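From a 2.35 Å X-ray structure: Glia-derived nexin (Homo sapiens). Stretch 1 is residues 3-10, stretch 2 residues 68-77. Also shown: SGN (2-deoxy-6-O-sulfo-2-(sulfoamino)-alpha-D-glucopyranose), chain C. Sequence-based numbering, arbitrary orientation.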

# COMPACT_ATOMS: atom_id res chain seq x y z
N PHE A 3 13.27 -6.04 -17.38
CA PHE A 3 14.74 -6.03 -17.64
C PHE A 3 15.47 -5.13 -16.64
O PHE A 3 16.28 -5.60 -15.85
CB PHE A 3 15.04 -5.57 -19.07
N ASN A 4 15.16 -3.84 -16.69
CA ASN A 4 15.73 -2.87 -15.76
C ASN A 4 14.96 -2.81 -14.43
O ASN A 4 13.74 -2.65 -14.43
CB ASN A 4 15.78 -1.48 -16.41
CG ASN A 4 16.23 -0.40 -15.44
OD1 ASN A 4 16.26 -0.60 -14.23
ND2 ASN A 4 16.57 0.76 -15.98
N PRO A 5 15.68 -2.94 -13.30
CA PRO A 5 15.09 -2.99 -11.96
C PRO A 5 14.09 -1.87 -11.69
O PRO A 5 13.01 -2.12 -11.14
CB PRO A 5 16.30 -2.85 -11.04
CG PRO A 5 17.43 -3.42 -11.82
CD PRO A 5 17.15 -3.06 -13.26
N LEU A 6 14.44 -0.65 -12.07
CA LEU A 6 13.57 0.50 -11.84
C LEU A 6 12.30 0.41 -12.68
O LEU A 6 11.21 0.74 -12.20
CB LEU A 6 14.31 1.81 -12.16
CG LEU A 6 15.60 2.01 -11.36
CD1 LEU A 6 16.30 3.29 -11.79
CD2 LEU A 6 15.31 2.01 -9.86
N SER A 7 12.44 -0.05 -13.92
CA SER A 7 11.29 -0.24 -14.80
C SER A 7 10.36 -1.33 -14.29
O SER A 7 9.14 -1.20 -14.36
CB SER A 7 11.74 -0.56 -16.22
OG SER A 7 11.93 0.63 -16.97
N LEU A 8 10.95 -2.42 -13.80
CA LEU A 8 10.17 -3.54 -13.30
C LEU A 8 9.32 -3.11 -12.11
O LEU A 8 8.14 -3.46 -12.02
CB LEU A 8 11.09 -4.68 -12.89
CG LEU A 8 10.38 -6.01 -12.62
CD1 LEU A 8 9.56 -6.40 -13.84
CD2 LEU A 8 11.40 -7.08 -12.28
N GLU A 9 9.91 -2.34 -11.21
CA GLU A 9 9.20 -1.86 -10.04
C GLU A 9 8.10 -0.89 -10.46
O GLU A 9 7.01 -0.89 -9.89
CB GLU A 9 10.15 -1.17 -9.07
CG GLU A 9 9.48 -0.66 -7.81
CD GLU A 9 8.61 -1.71 -7.14
OE1 GLU A 9 7.60 -1.34 -6.51
OE2 GLU A 9 8.94 -2.92 -7.25
N GLU A 10 8.40 -0.09 -11.47
CA GLU A 10 7.44 0.88 -11.99
C GLU A 10 6.17 0.19 -12.48
O GLU A 10 5.06 0.65 -12.20
CB GLU A 10 8.07 1.69 -13.12
CG GLU A 10 7.73 3.16 -13.07
CD GLU A 10 8.76 4.02 -13.78
OE1 GLU A 10 9.40 4.86 -13.11
OE2 GLU A 10 8.94 3.84 -15.00
N GLY A 68 11.96 -15.79 -14.60
CA GLY A 68 12.88 -15.04 -15.45
C GLY A 68 13.01 -13.59 -15.03
O GLY A 68 13.73 -12.81 -15.66
N VAL A 69 12.32 -13.21 -13.97
CA VAL A 69 12.50 -11.90 -13.37
C VAL A 69 12.56 -12.03 -11.85
O VAL A 69 12.84 -11.07 -11.14
CB VAL A 69 11.39 -10.92 -13.80
CG1 VAL A 69 11.27 -9.77 -12.82
CG2 VAL A 69 11.67 -10.39 -15.20
N GLY A 70 12.30 -13.24 -11.37
CA GLY A 70 12.27 -13.52 -9.94
C GLY A 70 13.43 -12.93 -9.15
O GLY A 70 13.22 -12.28 -8.13
N LYS A 71 14.65 -13.18 -9.61
CA LYS A 71 15.85 -12.66 -8.94
C LYS A 71 15.79 -11.15 -8.76
O LYS A 71 16.16 -10.63 -7.70
CB LYS A 71 17.11 -13.07 -9.71
N ILE A 72 15.31 -10.44 -9.78
CA ILE A 72 15.15 -8.99 -9.70
C ILE A 72 14.07 -8.61 -8.69
O ILE A 72 14.28 -7.78 -7.82
CB ILE A 72 14.82 -8.38 -11.08
CG1 ILE A 72 15.86 -8.82 -12.12
CG2 ILE A 72 14.78 -6.87 -10.99
CD1 ILE A 72 15.68 -8.17 -13.48
N LEU A 73 12.90 -9.23 -8.82
CA LEU A 73 11.82 -9.04 -7.86
C LEU A 73 12.33 -9.26 -6.44
O LEU A 73 12.04 -8.47 -5.54
CB LEU A 73 10.68 -10.02 -8.14
CG LEU A 73 9.50 -9.56 -8.99
CD1 LEU A 73 9.84 -8.32 -9.81
CD2 LEU A 73 8.99 -10.70 -9.87
N LYS A 74 13.07 -10.34 -6.25
CA LYS A 74 13.60 -10.69 -4.94
C LYS A 74 14.53 -9.60 -4.41
O LYS A 74 14.41 -9.18 -3.26
CB LYS A 74 14.35 -12.02 -5.01
CG LYS A 74 14.84 -12.52 -3.66
CD LYS A 74 15.76 -13.71 -3.82
CE LYS A 74 16.37 -14.10 -2.49
NZ LYS A 74 17.50 -15.06 -2.66
N LYS A 75 15.46 -9.15 -5.25
CA LYS A 75 16.41 -8.11 -4.87
C LYS A 75 15.69 -6.85 -4.42
O LYS A 75 16.06 -6.22 -3.42
CB LYS A 75 17.35 -7.80 -6.04
CG LYS A 75 18.62 -7.04 -5.65
N ILE A 76 14.64 -6.48 -5.15
CA ILE A 76 13.85 -5.31 -4.81
C ILE A 76 13.14 -5.50 -3.47
O ILE A 76 13.17 -4.62 -2.60
CB ILE A 76 12.82 -4.99 -5.91
CG1 ILE A 76 13.53 -4.58 -7.20
CG2 ILE A 76 11.87 -3.89 -5.46
CD1 ILE A 76 12.61 -4.38 -8.37
N ASN A 77 12.50 -6.65 -3.30
CA ASN A 77 11.77 -6.96 -2.08
C ASN A 77 12.62 -6.94 -0.81
O ASN A 77 12.21 -6.39 0.21
CB ASN A 77 11.04 -8.30 -2.22
CG ASN A 77 9.79 -8.20 -3.07
OD1 ASN A 77 9.14 -7.15 -3.11
ND2 ASN A 77 9.45 -9.28 -3.75
C1 SGN C . 22.85 -12.67 -2.64
C2 SGN C . 21.86 -12.55 -3.80
C3 SGN C . 22.14 -13.63 -4.86
C4 SGN C . 22.32 -15.00 -4.22
C5 SGN C . 23.31 -14.93 -3.06
C6 SGN C . 24.42 -15.97 -3.25
N2 SGN C . 20.47 -12.62 -3.31
O3 SGN C . 23.31 -13.28 -5.61
O5 SGN C . 23.87 -13.61 -2.99
O6 SGN C . 25.69 -15.30 -3.30
S1 SGN C . 19.66 -11.23 -3.71
O1S SGN C . 18.31 -11.59 -4.33
O2S SGN C . 19.42 -10.39 -2.45
O3S SGN C . 20.48 -10.42 -4.71
S2 SGN C . 26.61 -15.25 -2.08
O4S SGN C . 28.06 -15.44 -2.52
O5S SGN C . 26.48 -13.89 -1.38
O6S SGN C . 26.23 -16.36 -1.09

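The two stretches meet as a pair of helix beginnings, residues 5-10 and 70-77, whose axes run nearly at right angles (82°) and approach to 10.2 Å. Together they bury 341 Å², and no hydrogen bond crosses between the atoms modelled. The contact is therefore one of packing, largely between aliphatic groups.

Stretch 2 opens with G68, which touches nothing of stretch 1. Its backbone angles (phi 99°, psi 2°) would press a CB against the carbonyl oxygen of the preceding residue, so the turn itself calls for glycine. V69 follows at the N-cap position, where V69 O begins the helical pattern by accepting from L73 N at 3.0 Å; a weak bond from I72 N to V69 O measures 2.9 Å. The V69 side chain points toward stretch 1 and meets L8. The modelled separation of 2.7 Å between V69 CG1 and L8 CD2 is too short for two methyl carbons, and although the two side chains are clearly neighbours, this distance should not be read as a measure of how tightly they pack.

G70 and K71 carry the helix forward without touching stretch 1; the side chain of K71 is not modelled beyond CB. One turn after V69, the CA-to-CB bond of I72 points toward stretch 1, and the residue touches three others, F3, P5 and L8. Its CG2 lies 3.6 Å from L8 CD2 and 4.3 Å from P5 CB, while its CD1 reaches 3.5 Å from F3 O, a backbone atom. The m,t rotamer thus places the two methyl groups against different parts of stretch 1. F3 contributes through its backbone here: its CB points away, and its ring is not modelled.

The CA-to-CB bond of L73 runs sideways, but the end of the side chain comes nearer, bringing CD1 to 3.2 Å from L8 CD2. L8 CD2 is consequently the shared point of contact for V69, I72 and L73. L8, buried and pointing toward stretch 2, has 82 Å² covered by it, more than any other residue of the pair.

K74 and K75 lie away from this interface and near the bound sugar instead: K74 CD is 3.4 Å from SGN O1S, and K75 N is 3.9 Å from that same oxygen. I76, one turn beyond I72, returns to the contact and is buried. Its CD1 packs 3.6 Å from P5 O, an oxygen already engaged by E9 N at 3.1 Å within the first helix, and its CG2 lies 3.6 Å from E9 OE2. The latter pair sets a methyl group beside a carboxylate oxygen and is a packing contact, while E9 OE1 is hydrogen-bonded elsewhere in the structure. N77 adds no contact within this pair.

Across the interface, N4 steadies the start of the first helix: its OD1 accepts from L6 N at 2.8 Å, a capping bond formed while its CB points away from stretch 2.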